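Local coordinates for protein arylamine n-acetyltransferase NAT (Mycobacterium tuberculosis, PDB 4BGF) that probably transfers an acetyl group from acetyl-CoA to the amino nitrogen of arylamines, at residues 10-15 against 34-39; 84-89 against 113-118; 88-93 against 184-189. All blocks are in the same frame, centred on the assembly; numbering follows the deposited sequence.

Along the chain contact 1 (10-15 with 34-39) closes before the other two open, whereas contacts 2 and 3 both start from strand 87-95 and share Val88 and Arg89. Contact 1 belongs to the helical N-terminal part; its centre lies about 20 Å from that of contact 2 and about 23 Å from that of contact 3, without touching either. Contacts 2 and 3, with centres about 14 Å apart, meet directly where Phe91 packs on Gly114. Strand 87-95 thus pairs with strand 110-116 in one antiparallel sheet and also receives the start of helix 186-198, tying together parts of the chain near the probable Cys-His-Asp triad of Cys70, His110 and Asp127.

Contact 1 of 3, residues 10-15 against 34-39; sequences DRINYR and RTIPFE
Ile12 and Thr35 mark the closest passage of the two backbones, their CA atoms 5.7 Å apart. Asn13, past the first helix, has left helical angles with positive phi (55°), a conformation asparagine tolerates better than most residues; helix 22-35 stops at Thr35, and Ile36 is the first residue to leave helical geometry. Mostly side chains make the contact. Ile12 and Thr35 cross at about a right angle, with CG2 of Ile12 lying 3.3 Å from OG1 of Thr35. That hydroxyl is also hydrogen-bonded to Val31 O, one turn back in its own helix, which lets a polar residue sit against an apolar neighbour. Its other branch, Thr35 CG2, faces the Ile12 backbone, 4.0 Å from Ile12 O. The same Ile12 CG2 reaches Ile36 CD1 at 3.8 Å, a methyl-to-methyl contact suited to this buried position. The contact thus seats the N-terminal helix on the helical part of the N-acetyltransferase fold: Ile12 also touches Val31, while Ile36 packs on Leu61 of helix 54-63 and His73 of helix 70-83. Arg11 crosses Ile36 obliquely. Its CG stands anti to the backbone N (chi1 160°) and chi2 of 90° turns CD out of the extended line. One guanidinium face is covered by Ile36 CG1, which is 3.8 Å above the plane and displaced toward the rim, and Arg11 NH2 lies 3.8 Å from Ile36 CG2. Pro37 CD approaches NH2 obliquely at 4.3 Å. The charged group finds its polar partners beyond the two segments, NE bonding to Leu61 O and NH2 more weakly to Arg66 O.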
loop_
_atom_site.group_PDB
_atom_site.type_symbol
_atom_site.label_atom_id
_atom_site.label_comp_id
_atom_site.label_asym_id
_atom_site.label_seq_id
_atom_site.Cartn_x
_atom_site.Cartn_y
_atom_site.Cartn_z
ATOM N N ASP A 10 8.098 -4.879 -16.517
ATOM C CA ASP A 10 7.127 -5.385 -17.484
ATOM C C ASP A 10 5.835 -5.868 -16.807
ATOM O O ASP A 10 4.841 -6.105 -17.474
ATOM C CB ASP A 10 7.740 -6.474 -18.378
ATOM C CG ASP A 10 8.667 -5.903 -19.470
ATOM O OD1 ASP A 10 9.763 -5.391 -19.130
ATOM O OD2 ASP A 10 8.298 -5.975 -20.668
ATOM N N ARG A 11 5.847 -5.986 -15.491
ATOM C CA ARG A 11 4.641 -6.286 -14.720
ATOM C C ARG A 11 3.780 -5.041 -14.662
ATOM O O ARG A 11 2.597 -5.068 -14.971
ATOM C CB ARG A 11 5.024 -6.702 -13.295
ATOM C CG ARG A 11 3.933 -6.598 -12.242
ATOM C CD ARG A 11 3.118 -7.878 -12.109
ATOM N NE ARG A 11 2.388 -7.922 -10.844
ATOM C CZ ARG A 11 1.075 -7.737 -10.705
ATOM N NH1 ARG A 11 0.300 -7.492 -11.755
ATOM N NH2 ARG A 11 0.538 -7.809 -9.487
ATOM N N ILE A 12 4.401 -3.951 -14.238
ATOM C CA ILE A 12 3.738 -2.662 -14.130
ATOM C C ILE A 12 3.837 -1.885 -15.450
ATOM O O ILE A 12 3.308 -0.789 -15.557
ATOM C CB ILE A 12 4.324 -1.829 -12.942
ATOM C CG1 ILE A 12 5.709 -1.241 -13.271
ATOM C CG2 ILE A 12 4.383 -2.694 -11.691
ATOM C CD1 ILE A 12 6.297 -0.403 -12.166
ATOM N N ASN A 13 4.492 -2.475 -16.448
ATOM C CA ASN A 13 4.647 -1.872 -17.769
ATOM C C ASN A 13 5.281 -0.490 -17.658
ATOM O O ASN A 13 4.725 0.515 -18.104
ATOM C CB ASN A 13 3.291 -1.805 -18.486
ATOM C CG ASN A 13 3.419 -1.718 -20.003
ATOM O OD1 ASN A 13 4.503 -1.888 -20.578
ATOM N ND2 ASN A 13 2.288 -1.465 -20.662
ATOM N N TYR A 14 6.451 -0.443 -17.038
ATOM C CA TYR A 14 7.168 0.800 -16.907
ATOM C C TYR A 14 8.108 0.963 -18.080
ATOM O O TYR A 14 8.974 0.131 -18.324
ATOM C CB TYR A 14 7.936 0.860 -15.588
ATOM C CG TYR A 14 8.743 2.117 -15.436
ATOM C CD1 TYR A 14 8.140 3.320 -15.132
ATOM C CD2 TYR A 14 10.100 2.096 -15.611
ATOM C CE1 TYR A 14 8.879 4.463 -14.995
ATOM C CE2 TYR A 14 10.848 3.227 -15.499
ATOM C CZ TYR A 14 10.240 4.409 -15.178
ATOM O OH TYR A 14 11.027 5.536 -15.072
ATOM N N ARG A 15 7.885 2.058 -18.797
ATOM C CA ARG A 15 8.765 2.548 -19.837
ATOM C C ARG A 15 9.121 3.949 -19.388
ATOM O O ARG A 15 8.243 4.804 -19.277
ATOM C CB ARG A 15 8.041 2.624 -21.185
ATOM C CG ARG A 15 7.479 1.309 -21.685
ATOM C CD ARG A 15 8.565 0.420 -22.236
ATOM N NE ARG A 15 8.284 -0.982 -21.951
ATOM C CZ ARG A 15 7.550 -1.793 -22.715
ATOM N NH1 ARG A 15 7.016 -1.372 -23.858
ATOM N NH2 ARG A 15 7.362 -3.051 -22.330
ATOM N N ARG A 34 -1.033 1.725 -9.828
ATOM C CA ARG A 34 -2.035 1.549 -10.848
ATOM C C ARG A 34 -2.235 0.086 -11.173
ATOM O O ARG A 34 -3.330 -0.307 -11.526
ATOM C CB ARG A 34 -1.610 2.372 -12.073
ATOM C CG ARG A 34 -2.544 2.387 -13.230
ATOM C CD ARG A 34 -1.789 2.791 -14.492
ATOM N NE ARG A 34 -1.374 4.188 -14.478
ATOM C CZ ARG A 34 -0.474 4.727 -15.298
ATOM N NH1 ARG A 34 0.158 4.001 -16.209
ATOM N NH2 ARG A 34 -0.209 6.019 -15.194
ATOM N N THR A 35 -1.208 -0.729 -10.974
ATOM C CA THR A 35 -1.216 -2.092 -11.465
ATOM C C THR A 35 -1.126 -3.157 -10.382
ATOM O O THR A 35 -1.773 -4.194 -10.518
ATOM C CB THR A 35 -0.098 -2.337 -12.480
ATOM O OG1 THR A 35 1.148 -2.344 -11.796
ATOM C CG2 THR A 35 -0.083 -1.261 -13.576
ATOM N N ILE A 36 -0.336 -2.937 -9.332
ATOM C CA ILE A 36 -0.257 -3.902 -8.238
ATOM C C ILE A 36 -1.219 -3.464 -7.129
ATOM O O ILE A 36 -1.042 -2.415 -6.528
ATOM C CB ILE A 36 1.185 -4.070 -7.709
ATOM C CG1 ILE A 36 2.156 -4.259 -8.856
ATOM C CG2 ILE A 36 1.273 -5.263 -6.739
ATOM C CD1 ILE A 36 3.565 -4.491 -8.418
ATOM N N PRO A 37 -2.279 -4.251 -6.903
ATOM C CA PRO A 37 -3.300 -3.860 -5.949
ATOM C C PRO A 37 -2.868 -4.075 -4.506
ATOM O O PRO A 37 -1.868 -4.705 -4.211
ATOM C CB PRO A 37 -4.450 -4.789 -6.286
ATOM C CG PRO A 37 -3.820 -5.977 -6.779
ATOM C CD PRO A 37 -2.587 -5.560 -7.487
ATOM N N PHE A 38 -3.624 -3.482 -3.603
ATOM C CA PHE A 38 -3.524 -3.824 -2.205
ATOM C C PHE A 38 -4.543 -4.932 -2.105
ATOM O O PHE A 38 -5.565 -4.887 -2.790
ATOM C CB PHE A 38 -3.826 -2.594 -1.349
ATOM C CG PHE A 38 -3.891 -2.855 0.133
ATOM C CD1 PHE A 38 -5.018 -3.377 0.694
ATOM C CD2 PHE A 38 -2.847 -2.512 0.954
ATOM C CE1 PHE A 38 -5.097 -3.595 2.045
ATOM C CE2 PHE A 38 -2.922 -2.709 2.307
ATOM C CZ PHE A 38 -4.053 -3.251 2.854
ATOM N N GLU A 39 -4.170 -5.992 -1.403
ATOM C CA GLU A 39 -5.055 -7.129 -1.111
ATOM C C GLU A 39 -4.454 -7.892 0.089
ATOM O O GLU A 39 -3.261 -7.825 0.328
ATOM C CB GLU A 39 -5.179 -8.084 -2.304
ATOM C CG GLU A 39 -3.817 -8.651 -2.787
ATOM C CD GLU A 39 -3.719 -10.172 -2.843
ATOM O OE1 GLU A 39 -3.815 -10.847 -1.805
ATOM O OE2 GLU A 39 -3.517 -10.688 -3.943
#

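Contact 2 of 3, residues 84-89 against 113-118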
loop_
_atom_site.group_PDB
_atom_site.type_symbol
_atom_site.label_atom_id
_atom_site.label_comp_id
_atom_site.label_asym_id
_atom_site.label_seq_id
_atom_site.Cartn_x
_atom_site.Cartn_y
_atom_site.Cartn_z
ATOM N N LEU A 84 18.176 0.746 -7.962
ATOM C CA LEU A 84 18.333 1.777 -8.960
ATOM C C LEU A 84 19.304 2.858 -8.530
ATOM O O LEU A 84 19.615 3.736 -9.322
ATOM C CB LEU A 84 16.975 2.397 -9.255
ATOM C CG LEU A 84 16.081 1.567 -10.172
ATOM C CD1 LEU A 84 14.770 2.239 -10.266
ATOM C CD2 LEU A 84 16.666 1.396 -11.540
ATOM N N GLY A 85 19.758 2.810 -7.280
ATOM C CA GLY A 85 20.612 3.852 -6.734
ATOM C C GLY A 85 19.967 4.871 -5.798
ATOM O O GLY A 85 20.577 5.896 -5.518
ATOM N N TYR A 86 18.759 4.605 -5.310
ATOM C CA TYR A 86 18.144 5.457 -4.287
ATOM C C TYR A 86 18.632 4.978 -2.923
ATOM O O TYR A 86 19.049 3.842 -2.787
ATOM C CB TYR A 86 16.610 5.388 -4.326
ATOM C CG TYR A 86 15.941 5.922 -5.581
ATOM C CD1 TYR A 86 15.900 5.171 -6.762
ATOM C CD2 TYR A 86 15.320 7.150 -5.583
ATOM C CE1 TYR A 86 15.280 5.622 -7.874
ATOM C CE2 TYR A 86 14.705 7.618 -6.733
ATOM C CZ TYR A 86 14.685 6.848 -7.866
ATOM O OH TYR A 86 14.081 7.313 -8.998
ATOM N N ARG A 87 18.606 5.852 -1.923
ATOM C CA ARG A 87 18.907 5.452 -0.555
ATOM C C ARG A 87 17.607 5.253 0.168
ATOM O O ARG A 87 16.856 6.195 0.307
ATOM C CB ARG A 87 19.717 6.512 0.172
ATOM C CG ARG A 87 19.921 6.219 1.651
ATOM C CD ARG A 87 21.248 5.576 1.901
ATOM N NE ARG A 87 21.618 5.614 3.305
ATOM C CZ ARG A 87 21.865 6.725 3.992
ATOM N NH1 ARG A 87 21.778 7.920 3.415
ATOM N NH2 ARG A 87 22.199 6.636 5.269
ATOM N N VAL A 88 17.358 4.034 0.636
ATOM C CA VAL A 88 16.076 3.669 1.231
ATOM C C VAL A 88 16.181 3.327 2.720
ATOM O O VAL A 88 16.852 2.386 3.091
ATOM C CB VAL A 88 15.453 2.436 0.498
ATOM C CG1 VAL A 88 14.013 2.139 0.999
ATOM C CG2 VAL A 88 15.484 2.601 -1.016
ATOM N N ARG A 89 15.485 4.093 3.554
ATOM C CA ARG A 89 15.348 3.819 4.979
ATOM C C ARG A 89 13.904 3.412 5.259
ATOM O O ARG A 89 12.989 4.147 4.945
ATOM C CB ARG A 89 15.693 5.078 5.766
ATOM C CG ARG A 89 17.157 5.516 5.639
ATOM C CD ARG A 89 17.549 6.539 6.663
ATOM N NE ARG A 89 16.998 7.869 6.412
ATOM C CZ ARG A 89 17.562 8.790 5.630
ATOM N NH1 ARG A 89 18.697 8.539 4.985
ATOM N NH2 ARG A 89 16.981 9.976 5.483
ATOM N N LEU A 113 8.465 4.362 3.560
ATOM C CA LEU A 113 9.875 4.558 3.170
ATOM C C LEU A 113 10.258 6.006 3.255
ATOM O O LEU A 113 9.435 6.872 2.992
ATOM C CB LEU A 113 10.131 4.148 1.721
ATOM C CG LEU A 113 9.604 2.782 1.340
ATOM C CD1 LEU A 113 9.860 2.562 -0.147
ATOM C CD2 LEU A 113 10.213 1.696 2.229
ATOM N N GLY A 114 11.527 6.255 3.597
ATOM C CA GLY A 114 12.141 7.569 3.470
ATOM C C GLY A 114 13.291 7.482 2.476
ATOM O O GLY A 114 14.277 6.814 2.745
ATOM N N VAL A 115 13.162 8.171 1.344
ATOM C CA VAL A 115 14.033 7.962 0.198
ATOM C C VAL A 115 14.841 9.228 -0.090
ATOM O O VAL A 115 14.294 10.323 -0.044
ATOM C CB VAL A 115 13.195 7.510 -1.058
ATOM C CG1 VAL A 115 13.929 7.731 -2.367
ATOM C CG2 VAL A 115 12.785 6.045 -0.921
ATOM N N THR A 116 16.150 9.066 -0.327
ATOM C CA THR A 116 16.975 10.125 -0.901
ATOM C C THR A 116 17.601 9.632 -2.200
ATOM O O THR A 116 17.547 8.447 -2.512
ATOM C CB THR A 116 18.076 10.643 0.047
ATOM O OG1 THR A 116 18.938 9.571 0.436
ATOM C CG2 THR A 116 17.454 11.281 1.264
ATOM N N PHE A 117 18.146 10.572 -2.967
ATOM C CA PHE A 117 18.747 10.311 -4.272
ATOM C C PHE A 117 19.667 11.499 -4.537
ATOM O O PHE A 117 19.670 12.455 -3.757
ATOM C CB PHE A 117 17.673 10.113 -5.395
ATOM C CG PHE A 117 16.672 11.200 -5.472
ATOM C CD1 PHE A 117 15.567 11.183 -4.665
ATOM C CD2 PHE A 117 16.841 12.245 -6.338
ATOM C CE1 PHE A 117 14.641 12.193 -4.710
ATOM C CE2 PHE A 117 15.924 13.262 -6.393
ATOM C CZ PHE A 117 14.818 13.238 -5.572
ATOM N N PRO A 118 20.470 11.429 -5.616
ATOM C CA PRO A 118 21.451 12.469 -5.915
ATOM C C PRO A 118 20.853 13.846 -6.091
ATOM O O PRO A 118 19.922 14.039 -6.857
ATOM C CB PRO A 118 22.073 11.982 -7.215
ATOM C CG PRO A 118 21.999 10.556 -7.104
ATOM C CD PRO A 118 20.674 10.265 -6.487
#
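Tyr86 reaches across to the 113-118 segment from its CB onward. CB lies 3.7 Å from Thr116 O and also near Val115 CG1. CG stands anti to the carbonyl carbon (chi1 -65°); the side chain lies beside that of Phe117, pointing the same way. Its CD2 meets Val115 CG1 at 3.6 Å and Phe117 CB at 3.8 Å, and CE2 still grazes Phe117 CB. The rings of Tyr86 and Phe117 are oblique, their planes at 64°. At the tip, OH bonds to Thr21 O, so tyrosine serves with an apolar flank and a polar end. Just before it, Gly85 closes helix 70-83 in a Schellman motif, its positive phi being easy for glycine. Beyond Tyr86 the backbones pair: Arg87 with Thr116 and Arg89 with Gly114 are hydrogen-bonded pairs, the bond from Gly114 N to Arg89 O being 2.9 Å long. Val88 and Val115 form the non-hydrogen-bonded pair between them, and their branched side chains both touch Leu81 of helix 70-83. Arg87 CB and Thr116 OG1, 3.2 Å apart, belong to the other face. Such pairing of consecutive strands, 87-95 and 110-116, is an antiparallel beta hairpin with a long connection, within the beta-rich part of the N-acetyltransferase fold.

Contact 3 of 3, residues 88-93 against 184-189; sequences VRRFAA and RPQIDL
Arg90 lays its extended chain across the start of helix 186-198, where its CD meets CD1 of Leu189 at 3.9 Å and NE2 of Gln186 at 3.3 Å. Leu189 is a fitting buried partner for this aliphatic stem, since it also touches Thr111 and Phe71. The guanidinium and the Gln186 amide are turned 87° against each other. The backbone of Arg90 also takes part: Arg184 N gives a hydrogen bond of 2.8 Å to Arg90 O. Pro185 follows as N-cap of the helix, so this bond anchors the residue just ahead of it. In Arg184, CG stands anti to the carbonyl carbon (chi1 -53°) and lies 3.7 Å from Ala92 N; the chain bends at chi2, and NE comes 3.7 Å from Ala92 CB. The small alanine lets the arginine chain pass close over the strand. A water joins the two, accepting from Ala92 N at 3.0 Å and from Arg184 NE at 2.9 Å. On the other strand edge, Phe91 and Ala93 pair with Leu112 and His110. As modelled, Arg90 NE and Gln186 NE2 are both donors, so their closeness is packing and not attraction; the charge of Arg90 is instead answered by Asn74 O, Gly75 O and a cation-pi contact with Tyr79, which ties the strand to helix 70-83.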
loop_
_atom_site.group_PDB
_atom_site.type_symbol
_atom_site.label_atom_id
_atom_site.label_comp_id
_atom_site.label_asym_id
_atom_site.label_seq_id
_atom_site.Cartn_x
_atom_site.Cartn_y
_atom_site.Cartn_z
ATOM N N VAL A 88 17.358 4.034 0.636
ATOM C CA VAL A 88 16.076 3.669 1.231
ATOM C C VAL A 88 16.181 3.327 2.720
ATOM O O VAL A 88 16.852 2.386 3.091
ATOM C CB VAL A 88 15.453 2.436 0.498
ATOM C CG1 VAL A 88 14.013 2.139 0.999
ATOM C CG2 VAL A 88 15.484 2.601 -1.016
ATOM N N ARG A 89 15.485 4.093 3.554
ATOM C CA ARG A 89 15.348 3.819 4.979
ATOM C C ARG A 89 13.904 3.412 5.259
ATOM O O ARG A 89 12.989 4.147 4.945
ATOM C CB ARG A 89 15.693 5.078 5.766
ATOM C CG ARG A 89 17.157 5.516 5.639
ATOM C CD ARG A 89 17.549 6.539 6.663
ATOM N NE ARG A 89 16.998 7.869 6.412
ATOM C CZ ARG A 89 17.562 8.790 5.630
ATOM N NH1 ARG A 89 18.697 8.539 4.985
ATOM N NH2 ARG A 89 16.981 9.976 5.483
ATOM N N ARG A 90 13.683 2.248 5.848
ATOM C CA ARG A 90 12.315 1.818 6.114
ATOM C C ARG A 90 11.812 2.273 7.496
ATOM O O ARG A 90 12.498 2.076 8.502
ATOM C CB ARG A 90 12.256 0.310 6.001
ATOM C CG ARG A 90 12.527 -0.162 4.622
ATOM C CD ARG A 90 12.872 -1.614 4.606
ATOM N NE ARG A 90 13.168 -2.110 3.265
ATOM C CZ ARG A 90 12.266 -2.354 2.322
ATOM N NH1 ARG A 90 10.985 -2.119 2.521
ATOM N NH2 ARG A 90 12.651 -2.826 1.168
ATOM N N PHE A 91 10.592 2.838 7.528
ATOM C CA PHE A 91 9.974 3.392 8.744
ATOM C C PHE A 91 8.775 2.571 9.190
ATOM O O PHE A 91 8.134 1.918 8.365
ATOM C CB PHE A 91 9.473 4.827 8.495
ATOM C CG PHE A 91 10.557 5.799 8.102
ATOM C CD1 PHE A 91 11.848 5.694 8.633
ATOM C CD2 PHE A 91 10.297 6.807 7.193
ATOM C CE1 PHE A 91 12.843 6.583 8.274
ATOM C CE2 PHE A 91 11.286 7.700 6.816
ATOM C CZ PHE A 91 12.562 7.579 7.353
ATOM N N ALA A 92 8.480 2.604 10.493
ATOM C CA ALA A 92 7.284 1.972 11.057
ATOM C C ALA A 92 6.225 3.027 11.359
ATOM O O ALA A 92 6.564 4.167 11.630
ATOM C CB ALA A 92 7.633 1.237 12.305
ATOM N N ALA A 93 4.951 2.657 11.316
ATOM C CA ALA A 93 3.878 3.614 11.593
ATOM C C ALA A 93 2.628 2.997 12.246
ATOM O O ALA A 93 2.331 1.824 12.053
ATOM C CB ALA A 93 3.509 4.304 10.302
ATOM N N ARG A 184 13.975 1.112 10.668
ATOM C CA ARG A 184 13.582 -0.157 11.269
ATOM C C ARG A 184 14.216 -1.279 10.501
ATOM O O ARG A 184 14.106 -1.324 9.284
ATOM C CB ARG A 184 12.087 -0.343 11.286
ATOM C CG ARG A 184 11.350 0.809 11.909
ATOM C CD ARG A 184 11.660 1.013 13.387
ATOM N NE ARG A 184 10.810 2.080 13.905
ATOM C CZ ARG A 184 10.708 2.417 15.189
ATOM N NH1 ARG A 184 11.427 1.775 16.111
ATOM N NH2 ARG A 184 9.880 3.399 15.554
ATOM N N PRO A 185 14.894 -2.187 11.212
ATOM C CA PRO A 185 15.612 -3.294 10.598
ATOM C C PRO A 185 14.647 -4.355 10.108
ATOM O O PRO A 185 13.501 -4.320 10.546
ATOM C CB PRO A 185 16.487 -3.820 11.728
ATOM C CG PRO A 185 15.758 -3.482 12.948
ATOM C CD PRO A 185 14.990 -2.225 12.678
ATOM N N GLN A 186 15.074 -5.256 9.225
ATOM C CA GLN A 186 14.144 -6.174 8.604
ATOM C C GLN A 186 13.417 -7.007 9.664
ATOM O O GLN A 186 12.234 -7.311 9.532
ATOM C CB GLN A 186 14.875 -7.079 7.610
ATOM C CG GLN A 186 15.278 -6.385 6.348
ATOM C CD GLN A 186 14.062 -5.941 5.583
ATOM O OE1 GLN A 186 13.133 -6.717 5.430
ATOM N NE2 GLN A 186 14.032 -4.683 5.143
ATOM N N ILE A 187 14.122 -7.340 10.729
ATOM C CA ILE A 187 13.588 -8.266 11.690
ATOM C C ILE A 187 12.345 -7.656 12.350
ATOM O O ILE A 187 11.342 -8.338 12.522
ATOM C CB ILE A 187 14.664 -8.780 12.666
ATOM C CG1 ILE A 187 14.078 -9.706 13.718
ATOM C CG2 ILE A 187 15.366 -7.659 13.364
ATOM C CD1 ILE A 187 13.534 -10.962 13.182
ATOM N N ASP A 188 12.376 -6.361 12.647
ATOM C CA ASP A 188 11.267 -5.746 13.329
ATOM C C ASP A 188 10.035 -5.597 12.436
ATOM O O ASP A 188 8.913 -5.624 12.930
ATOM C CB ASP A 188 11.645 -4.400 13.925
ATOM C CG ASP A 188 12.744 -4.474 14.988
ATOM O OD1 ASP A 188 13.070 -5.540 15.564
ATOM O OD2 ASP A 188 13.279 -3.404 15.279
ATOM N N LEU A 189 10.228 -5.394 11.140
ATOM C CA LEU A 189 9.135 -5.402 10.178
ATOM C C LEU A 189 8.538 -6.811 10.055
ATOM O O LEU A 189 7.357 -6.976 9.873
ATOM C CB LEU A 189 9.671 -4.951 8.822
ATOM C CG LEU A 189 10.448 -3.653 8.862
ATOM C CD1 LEU A 189 10.896 -3.452 7.480
ATOM C CD2 LEU A 189 9.602 -2.493 9.303
HETATM O O HOH W 1 10.150 4.395 12.223
#